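Local coordinates for protein endoglucanase CEL5A (Eubacterium cellulosolvens, PDB 4AFM) that probably binds xyloglucan and related plant beta-glucans through a non-catalytic carbohydrate-binding module, serving a family 5 endoglucanase that hydrolyses cellulosic polysaccharides, at residues M37-D40 with N44-I47; I75-V80 with A85-E90; K94-G97 with S102-D105. One frame throughout, in Å; residues are numbered along the deposited sequence.

Contact 1. Residues M37-D40 with N44-I47; sequences MPFD and NFEI
Phe39 drives the edge of its ring into the face of Phe45, making a T-shaped aromatic pair between a loop and the start of strand 45-52. From Phe39 CB, which points toward the strand, CG, set between the backbone N and the carbonyl carbon (chi1 72°), carries the ring on toward Phe45. Further along, CE2 does most of the touching: it stands 3.9 Å above the plane of Phe45, over the ring centre, and is almost equally far from all six carbons of that ring. The two planes meet at 67° with centroids 5.1 Å apart, so the slightly positive C-H edge of Phe39 meets the electron-rich face of Phe45. At the tip, in one of two conformers of Ile47, CD1 lies 4.3 Å from Phe39 CZ, a looser and less certain apolar contact with the same strand. Phenylalanine suits both places, being flat enough to serve as edge or face and leaving no polar atom to satisfy in a buried site. Around the pair, strand 118-127 packs on Phe39 through Ala125 and Tyr127, while Phe45 also rests on Tyr127 and, in helix 89-96, on Lys89 and Ile92.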
loop_
_atom_site.group_PDB
_atom_site.type_symbol
_atom_site.label_atom_id
_atom_site.label_comp_id
_atom_site.label_asym_id
_atom_site.label_seq_id
_atom_site.Cartn_x
_atom_site.Cartn_y
_atom_site.Cartn_z
HETATM N N MSE A 37 5.653 0.522 6.332
HETATM C CA MSE A 37 5.279 -0.869 6.087
HETATM C C MSE A 37 4.003 -1.253 6.818
HETATM O O MSE A 37 3.863 -0.969 8.013
HETATM C CB MSE A 37 6.462 -1.740 6.590
HETATM C CG MSE A 37 7.651 -1.773 5.646
HETATM SE SE MSE A 37 7.180 -2.572 3.870
HETATM C CE MSE A 37 6.852 -4.405 4.569
ATOM N N PRO A 38 3.114 -1.997 6.188
ATOM C CA PRO A 38 1.924 -2.472 6.850
ATOM C C PRO A 38 2.126 -3.703 7.676
ATOM O O PRO A 38 1.261 -4.077 8.505
ATOM C CB PRO A 38 0.936 -2.685 5.694
ATOM C CG PRO A 38 1.830 -3.083 4.554
ATOM C CD PRO A 38 3.032 -2.172 4.696
ATOM N N PHE A 39 3.242 -4.443 7.497
ATOM C CA PHE A 39 3.546 -5.603 8.290
ATOM C C PHE A 39 5.055 -5.602 8.508
ATOM O O PHE A 39 5.813 -4.918 7.815
ATOM C CB PHE A 39 3.017 -6.921 7.711
ATOM C CG PHE A 39 3.733 -7.405 6.499
ATOM C CD1 PHE A 39 3.491 -6.874 5.232
ATOM C CD2 PHE A 39 4.717 -8.388 6.596
ATOM C CE1 PHE A 39 4.158 -7.331 4.098
ATOM C CE2 PHE A 39 5.335 -8.852 5.458
ATOM C CZ PHE A 39 5.120 -8.291 4.223
ATOM N N ASP A 40 5.486 -6.446 9.439
ATOM C CA ASP A 40 6.904 -6.522 9.840
ATOM C C ASP A 40 7.537 -7.779 9.201
ATOM O O ASP A 40 7.263 -8.923 9.521
ATOM C CB ASP A 40 6.973 -6.675 11.366
ATOM C CG ASP A 40 8.408 -6.727 11.830
ATOM O OD1 ASP A 40 9.356 -6.631 11.042
ATOM O OD2 ASP A 40 8.550 -6.891 13.089
ATOM N N ASN A 44 7.987 -14.212 11.394
ATOM C CA ASN A 44 7.686 -15.277 10.479
ATOM C C ASN A 44 6.315 -15.014 9.978
ATOM O O ASN A 44 5.464 -14.502 10.763
ATOM C CB ASN A 44 7.731 -16.624 11.215
ATOM C CG ASN A 44 7.890 -17.720 10.238
ATOM O OD1 ASN A 44 8.134 -17.561 8.996
ATOM N ND2 ASN A 44 7.712 -18.960 10.766
ATOM N N PHE A 45 6.179 -14.917 8.717
ATOM C CA PHE A 45 4.873 -14.551 8.116
ATOM C C PHE A 45 4.552 -15.378 6.909
ATOM O O PHE A 45 5.424 -16.083 6.337
ATOM C CB PHE A 45 4.917 -13.069 7.707
ATOM C CG PHE A 45 5.878 -12.705 6.591
ATOM C CD1 PHE A 45 5.483 -12.914 5.224
ATOM C CD2 PHE A 45 7.146 -12.199 6.809
ATOM C CE1 PHE A 45 6.387 -12.652 4.256
ATOM C CE2 PHE A 45 8.036 -11.961 5.834
ATOM C CZ PHE A 45 7.652 -12.167 4.492
ATOM N N GLU A 46 3.275 -15.342 6.547
ATOM C CA GLU A 46 2.848 -15.794 5.229
ATOM C C GLU A 46 2.014 -14.734 4.623
ATOM O O GLU A 46 1.433 -13.878 5.334
ATOM C CB GLU A 46 2.056 -17.087 5.284
ATOM C CG GLU A 46 0.923 -17.103 6.228
ATOM C CD GLU A 46 0.327 -18.491 6.388
ATOM O OE1 GLU A 46 1.021 -19.526 6.097
ATOM O OE2 GLU A 46 -0.874 -18.473 6.830
ATOM N N ILE A 47 2.013 -14.699 3.306
ATOM C CA ILE A 47 1.136 -13.794 2.568
ATOM C C ILE A 47 0.068 -14.637 1.896
ATOM O O ILE A 47 0.452 -15.640 1.176
ATOM C CB ILE A 47 1.980 -13.004 1.549
ATOM C CG1 ILE A 47 2.956 -12.040 2.324
ATOM C CG2 ILE A 47 1.074 -12.185 0.582
ATOM C CD1 ILE A 47 3.946 -11.399 1.453
#

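Contact 2. Residues I75-V80 with A85-E90; sequences ISPYYV and AVFTKE
Phe87 forms the apolar centre, its ring tucked against Ile75 and Pro77. Ile75 CD1 lies 3.7 Å from Phe87 CD2, bringing the end of strand 71-75 in one sheet against strand 84-88 of the other. Pro77 CG is 4.0 Å from Phe87 CZ as the proline ring runs alongside. The same Pro77 CG reaches Ala85 CB at 3.8 Å; alanine is small enough for the proline ring to sit directly against it. Beyond, in the hairpin, Tyr79 lies beside Val86 with Val86 CB over one ring face, 4.0 Å from the ring centroid, a CH-pi contact. Tyr79 CG sits between the backbone N and the carbonyl carbon (chi1 62°), which folds the ring over the neighbouring strand. Further out, Tyr78 CD2 meets Thr88 CG2 at 3.5 Å. The backbone edge follows: Val86 N donates to Tyr79 O at 2.9 Å, nearly straight at 164°. Val86 O receives two weak bonds, from Tyr78 N at 2.7 Å with a bent angle and from Tyr79 N at 3.5 Å, because both tyrosines face Val86 in a classic beta bulge. At the polar end Thr88 is the N-cap of helix 89-96: its OG1 caps a backbone N just beyond the segment and Gln91 OE1 accepts from its backbone N, as in a capping box. With one strong backbone bond and no polar side-chain pair across it, this contact probably owes much of its cohesion to apolar packing.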
loop_
_atom_site.group_PDB
_atom_site.type_symbol
_atom_site.label_atom_id
_atom_site.label_comp_id
_atom_site.label_asym_id
_atom_site.label_seq_id
_atom_site.Cartn_x
_atom_site.Cartn_y
_atom_site.Cartn_z
ATOM N N ILE A 75 8.316 -15.963 -7.183
ATOM C CA ILE A 75 7.915 -17.215 -6.601
ATOM C C ILE A 75 6.493 -17.501 -6.908
ATOM O O ILE A 75 5.573 -16.697 -6.884
ATOM C CB ILE A 75 8.165 -17.565 -5.229
ATOM C CG1 ILE A 75 7.588 -16.438 -4.475
ATOM C CG2 ILE A 75 9.655 -17.679 -4.884
ATOM C CD1 ILE A 75 7.465 -16.814 -2.964
ATOM N N SER A 76 6.336 -18.789 -7.200
ATOM C CA SER A 76 4.970 -19.359 -7.297
ATOM C C SER A 76 4.484 -19.619 -5.889
ATOM O O SER A 76 5.214 -19.714 -4.985
ATOM C CB SER A 76 5.006 -20.637 -8.178
ATOM O OG SER A 76 5.928 -21.382 -7.541
ATOM N N PRO A 77 3.141 -19.821 -5.750
ATOM C CA PRO A 77 2.626 -20.118 -4.394
ATOM C C PRO A 77 3.285 -21.324 -3.762
ATOM O O PRO A 77 3.546 -22.306 -4.465
ATOM C CB PRO A 77 1.144 -20.415 -4.734
ATOM C CG PRO A 77 0.845 -19.574 -5.983
ATOM C CD PRO A 77 2.108 -19.683 -6.759
ATOM N N TYR A 78 3.505 -21.258 -2.488
ATOM C CA TYR A 78 3.875 -22.473 -1.769
ATOM C C TYR A 78 2.793 -23.496 -2.031
ATOM O O TYR A 78 3.123 -24.704 -2.318
ATOM C CB TYR A 78 4.034 -22.148 -0.322
ATOM C CG TYR A 78 4.512 -23.300 0.537
ATOM C CD1 TYR A 78 5.454 -24.198 0.124
ATOM C CD2 TYR A 78 3.860 -23.541 1.723
ATOM C CE1 TYR A 78 5.820 -25.329 0.997
ATOM C CE2 TYR A 78 4.261 -24.563 2.630
ATOM C CZ TYR A 78 5.174 -25.412 2.207
ATOM O OH TYR A 78 5.532 -26.481 3.095
ATOM N N TYR A 79 1.525 -23.145 -1.953
ATOM C CA TYR A 79 0.429 -23.937 -2.458
ATOM C C TYR A 79 -0.731 -23.020 -2.681
ATOM O O TYR A 79 -0.795 -21.885 -2.142
ATOM C CB TYR A 79 0.068 -25.109 -1.485
ATOM C CG TYR A 79 -0.384 -24.611 -0.144
ATOM C CD1 TYR A 79 0.568 -24.355 0.865
ATOM C CD2 TYR A 79 -1.715 -24.380 0.134
ATOM C CE1 TYR A 79 0.115 -23.862 2.106
ATOM C CE2 TYR A 79 -2.144 -23.924 1.399
ATOM C CZ TYR A 79 -1.173 -23.700 2.337
ATOM O OH TYR A 79 -1.608 -23.166 3.605
ATOM N N VAL A 80 -1.669 -23.520 -3.453
ATOM C CA VAL A 80 -3.001 -22.919 -3.606
ATOM C C VAL A 80 -4.023 -23.852 -3.017
ATOM O O VAL A 80 -3.887 -25.112 -3.093
ATOM C CB VAL A 80 -3.309 -22.490 -5.024
ATOM C CG1 VAL A 80 -2.181 -21.536 -5.566
ATOM C CG2 VAL A 80 -3.520 -23.569 -5.981
ATOM N N ALA A 85 -3.912 -18.310 -2.806
ATOM C CA ALA A 85 -2.480 -18.662 -2.894
ATOM C C ALA A 85 -1.806 -18.335 -1.596
ATOM O O ALA A 85 -2.050 -17.215 -0.998
ATOM C CB ALA A 85 -1.835 -17.824 -3.979
ATOM N N VAL A 86 -0.958 -19.207 -1.111
ATOM C CA VAL A 86 -0.201 -18.994 0.132
ATOM C C VAL A 86 1.226 -18.917 -0.203
ATOM O O VAL A 86 1.786 -19.834 -0.891
ATOM C CB VAL A 86 -0.507 -20.115 1.126
ATOM C CG1 VAL A 86 0.345 -19.926 2.370
ATOM C CG2 VAL A 86 -1.989 -20.214 1.425
ATOM N N PHE A 87 1.948 -17.880 0.272
ATOM C CA PHE A 87 3.383 -17.712 0.098
ATOM C C PHE A 87 3.993 -17.649 1.503
ATOM O O PHE A 87 3.407 -17.008 2.372
ATOM C CB PHE A 87 3.718 -16.421 -0.648
ATOM C CG PHE A 87 3.079 -16.317 -2.002
ATOM C CD1 PHE A 87 1.823 -15.750 -2.163
ATOM C CD2 PHE A 87 3.744 -16.774 -3.161
ATOM C CE1 PHE A 87 1.251 -15.609 -3.374
ATOM C CE2 PHE A 87 3.151 -16.634 -4.398
ATOM C CZ PHE A 87 1.917 -16.043 -4.513
ATOM N N THR A 88 5.056 -18.333 1.770
ATOM C CA THR A 88 5.647 -18.274 3.121
ATOM C C THR A 88 6.953 -17.567 3.148
ATOM O O THR A 88 7.704 -17.518 2.155
ATOM C CB THR A 88 5.908 -19.664 3.661
ATOM O OG1 THR A 88 6.985 -20.301 2.963
ATOM C CG2 THR A 88 4.628 -20.590 3.528
ATOM N N LYS A 89 7.289 -17.022 4.338
ATOM C CA LYS A 89 8.536 -16.346 4.439
ATOM C C LYS A 89 9.713 -17.291 4.125
ATOM O O LYS A 89 10.710 -16.899 3.490
ATOM C CB LYS A 89 8.749 -15.767 5.860
ATOM C CG LYS A 89 10.069 -15.102 6.009
ATOM C CD LYS A 89 10.186 -14.470 7.406
ATOM C CE LYS A 89 11.427 -13.709 7.525
ATOM N NZ LYS A 89 11.505 -13.015 8.878
ATOM N N GLU A 90 9.640 -18.533 4.588
ATOM C CA GLU A 90 10.840 -19.339 4.354
ATOM C C GLU A 90 10.933 -19.610 2.794
ATOM O O GLU A 90 12.098 -19.640 2.293
ATOM C CB GLU A 90 10.661 -20.603 5.165
ATOM C CG GLU A 90 10.661 -20.507 6.717
ATOM C CD GLU A 90 11.468 -19.365 7.441
ATOM O OE1 GLU A 90 12.716 -19.476 7.498
ATOM O OE2 GLU A 90 10.867 -18.395 8.069
#

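Contact 3. Residues K94-G97 with S102-D105; sequences KAYG and SDLD
Tyr96 reaches from the end of helix 89-96 to the loop at 102-105, where its OH donates a hydrogen bond to Asp103 OD1 at 2.8 Å. The oxygen lies at the edge of the ring, in its plane, whereas the hydroxyl meets the carboxylate from above, 55° out of the carboxylate plane. Leu104 supplies the apolar half of the contact, its CD1 lying 3.7 Å from Tyr96 CE1. Separately, the backbone approaches closely, with Leu104 CA 3.3 Å from Tyr96 OH. Tyrosine fits because its long, rigid ring can lie against leucine and still deliver a polar group to the loop. Its CG is placed opposite the backbone N across the CA-CB bond (chi1 -167°), which carries the ring across to the loop at 102-105. A phenylalanine here would keep the ring but would probably leave Asp103 OD1 without its hydroxyl donor and the loop less firmly fixed to the helix.

The module has two antiparallel sheets packed as a beta-sandwich, consistent with a family 65 carbohydrate-binding module, and this contact joins the helix to the loop that leads into strand 106-111 of the four-stranded one. Other strands of that sheet flank the tyrosine, through Phe60 and Arg62 of strand 56-62 and Ile71 of strand 71-75. Phe101 adds a second aromatic neighbour, its plane inclined about 50° to that of Tyr96. Behind the hydroxyl, Arg62 NH1 forms a salt bridge with Asp103 OD2; the carboxylate is thus gripped at both oxygens, and the arginine is likely to stabilise its negative charge.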
loop_
_atom_site.group_PDB
_atom_site.type_symbol
_atom_site.label_atom_id
_atom_site.label_comp_id
_atom_site.label_asym_id
_atom_site.label_seq_id
_atom_site.Cartn_x
_atom_site.Cartn_y
_atom_site.Cartn_z
ATOM N N LYS A 94 14.266 -18.318 0.579
ATOM C CA LYS A 94 15.087 -19.210 -0.264
ATOM C C LYS A 94 15.240 -18.580 -1.648
ATOM O O LYS A 94 16.351 -18.570 -2.234
ATOM C CB LYS A 94 14.416 -20.527 -0.380
ATOM C CG LYS A 94 15.196 -21.438 -1.321
ATOM C CD LYS A 94 14.448 -22.779 -1.416
ATOM C CE LYS A 94 15.244 -23.763 -2.293
ATOM N NZ LYS A 94 14.603 -25.115 -2.149
ATOM N N ALA A 95 14.176 -18.012 -2.195
ATOM C CA ALA A 95 14.253 -17.357 -3.521
ATOM C C ALA A 95 15.042 -16.089 -3.469
ATOM O O ALA A 95 15.766 -15.732 -4.412
ATOM C CB ALA A 95 12.875 -17.114 -4.069
ATOM N N TYR A 96 14.971 -15.328 -2.373
ATOM C CA TYR A 96 15.685 -14.082 -2.213
ATOM C C TYR A 96 17.145 -14.297 -1.935
ATOM O O TYR A 96 17.959 -13.398 -2.132
ATOM C CB TYR A 96 14.982 -13.252 -1.104
ATOM C CG TYR A 96 15.426 -11.802 -1.032
ATOM C CD1 TYR A 96 15.032 -10.878 -2.045
ATOM C CD2 TYR A 96 16.150 -11.324 0.010
ATOM C CE1 TYR A 96 15.423 -9.561 -2.007
ATOM C CE2 TYR A 96 16.523 -9.994 0.071
ATOM C CZ TYR A 96 16.141 -9.123 -0.942
ATOM O OH TYR A 96 16.483 -7.801 -0.897
ATOM N N GLY A 97 17.560 -15.523 -1.478
ATOM C CA GLY A 97 18.940 -15.816 -1.180
ATOM C C GLY A 97 19.218 -15.638 0.245
ATOM O O GLY A 97 20.399 -15.960 0.616
ATOM N N SER A 102 16.998 -6.337 4.786
ATOM C CA SER A 102 17.441 -4.978 5.045
ATOM C C SER A 102 17.727 -4.205 3.776
ATOM O O SER A 102 17.825 -2.989 3.794
ATOM C CB SER A 102 18.723 -4.978 5.919
ATOM O OG SER A 102 19.786 -5.626 5.213
ATOM N N ASP A 103 17.816 -4.898 2.611
ATOM C CA ASP A 103 18.084 -4.218 1.317
ATOM C C ASP A 103 16.923 -4.483 0.366
ATOM O O ASP A 103 17.114 -4.262 -0.867
ATOM C CB ASP A 103 19.423 -4.757 0.705
ATOM C CG ASP A 103 19.414 -6.333 0.654
ATOM O OD1 ASP A 103 18.409 -7.045 0.919
ATOM O OD2 ASP A 103 20.578 -6.862 0.368
ATOM N N LEU A 104 15.758 -4.850 0.817
ATOM C CA LEU A 104 14.630 -5.163 -0.064
ATOM C C LEU A 104 14.037 -3.946 -0.706
ATOM O O LEU A 104 13.563 -3.018 0.031
ATOM C CB LEU A 104 13.602 -5.915 0.756
ATOM C CG LEU A 104 12.331 -6.321 -0.015
ATOM C CD1 LEU A 104 12.626 -7.306 -1.147
ATOM C CD2 LEU A 104 11.302 -6.889 0.961
ATOM N N ASP A 105 13.985 -3.862 -2.016
ATOM C CA ASP A 105 13.453 -2.652 -2.708
ATOM C C ASP A 105 12.027 -2.782 -3.126
ATOM O O ASP A 105 11.375 -1.708 -3.327
ATOM C CB ASP A 105 14.335 -2.357 -3.930
ATOM C CG ASP A 105 15.648 -1.879 -3.644
ATOM O OD1 ASP A 105 15.730 -0.863 -2.871
ATOM O OD2 ASP A 105 16.692 -2.347 -4.113
#

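In the fold
From the N terminus, contact 1 comes first, closing the three-residue link 41-43 at the end of the loop that leads into strand 45-52. Contact 2 follows, closing the hairpin of strands 79-81 and 84-88, and contact 3 then closes the loop from helix 89-96 toward strand 106-111. The three lie in series, neither nested nor crossed. Contacts 1 and 2 are stitched together in one sheet, where strands 45-52 and 84-88 are neighbours; Ile47 O and Phe87 N are 2.8 Å apart, a probable hydrogen bond. Helix 89-96 carries the chain from contact 2 to contact 3, which touch where Ile75 packs on Ala95. Contacts 1 and 3 do not touch, their nearest atoms being about 6 Å apart.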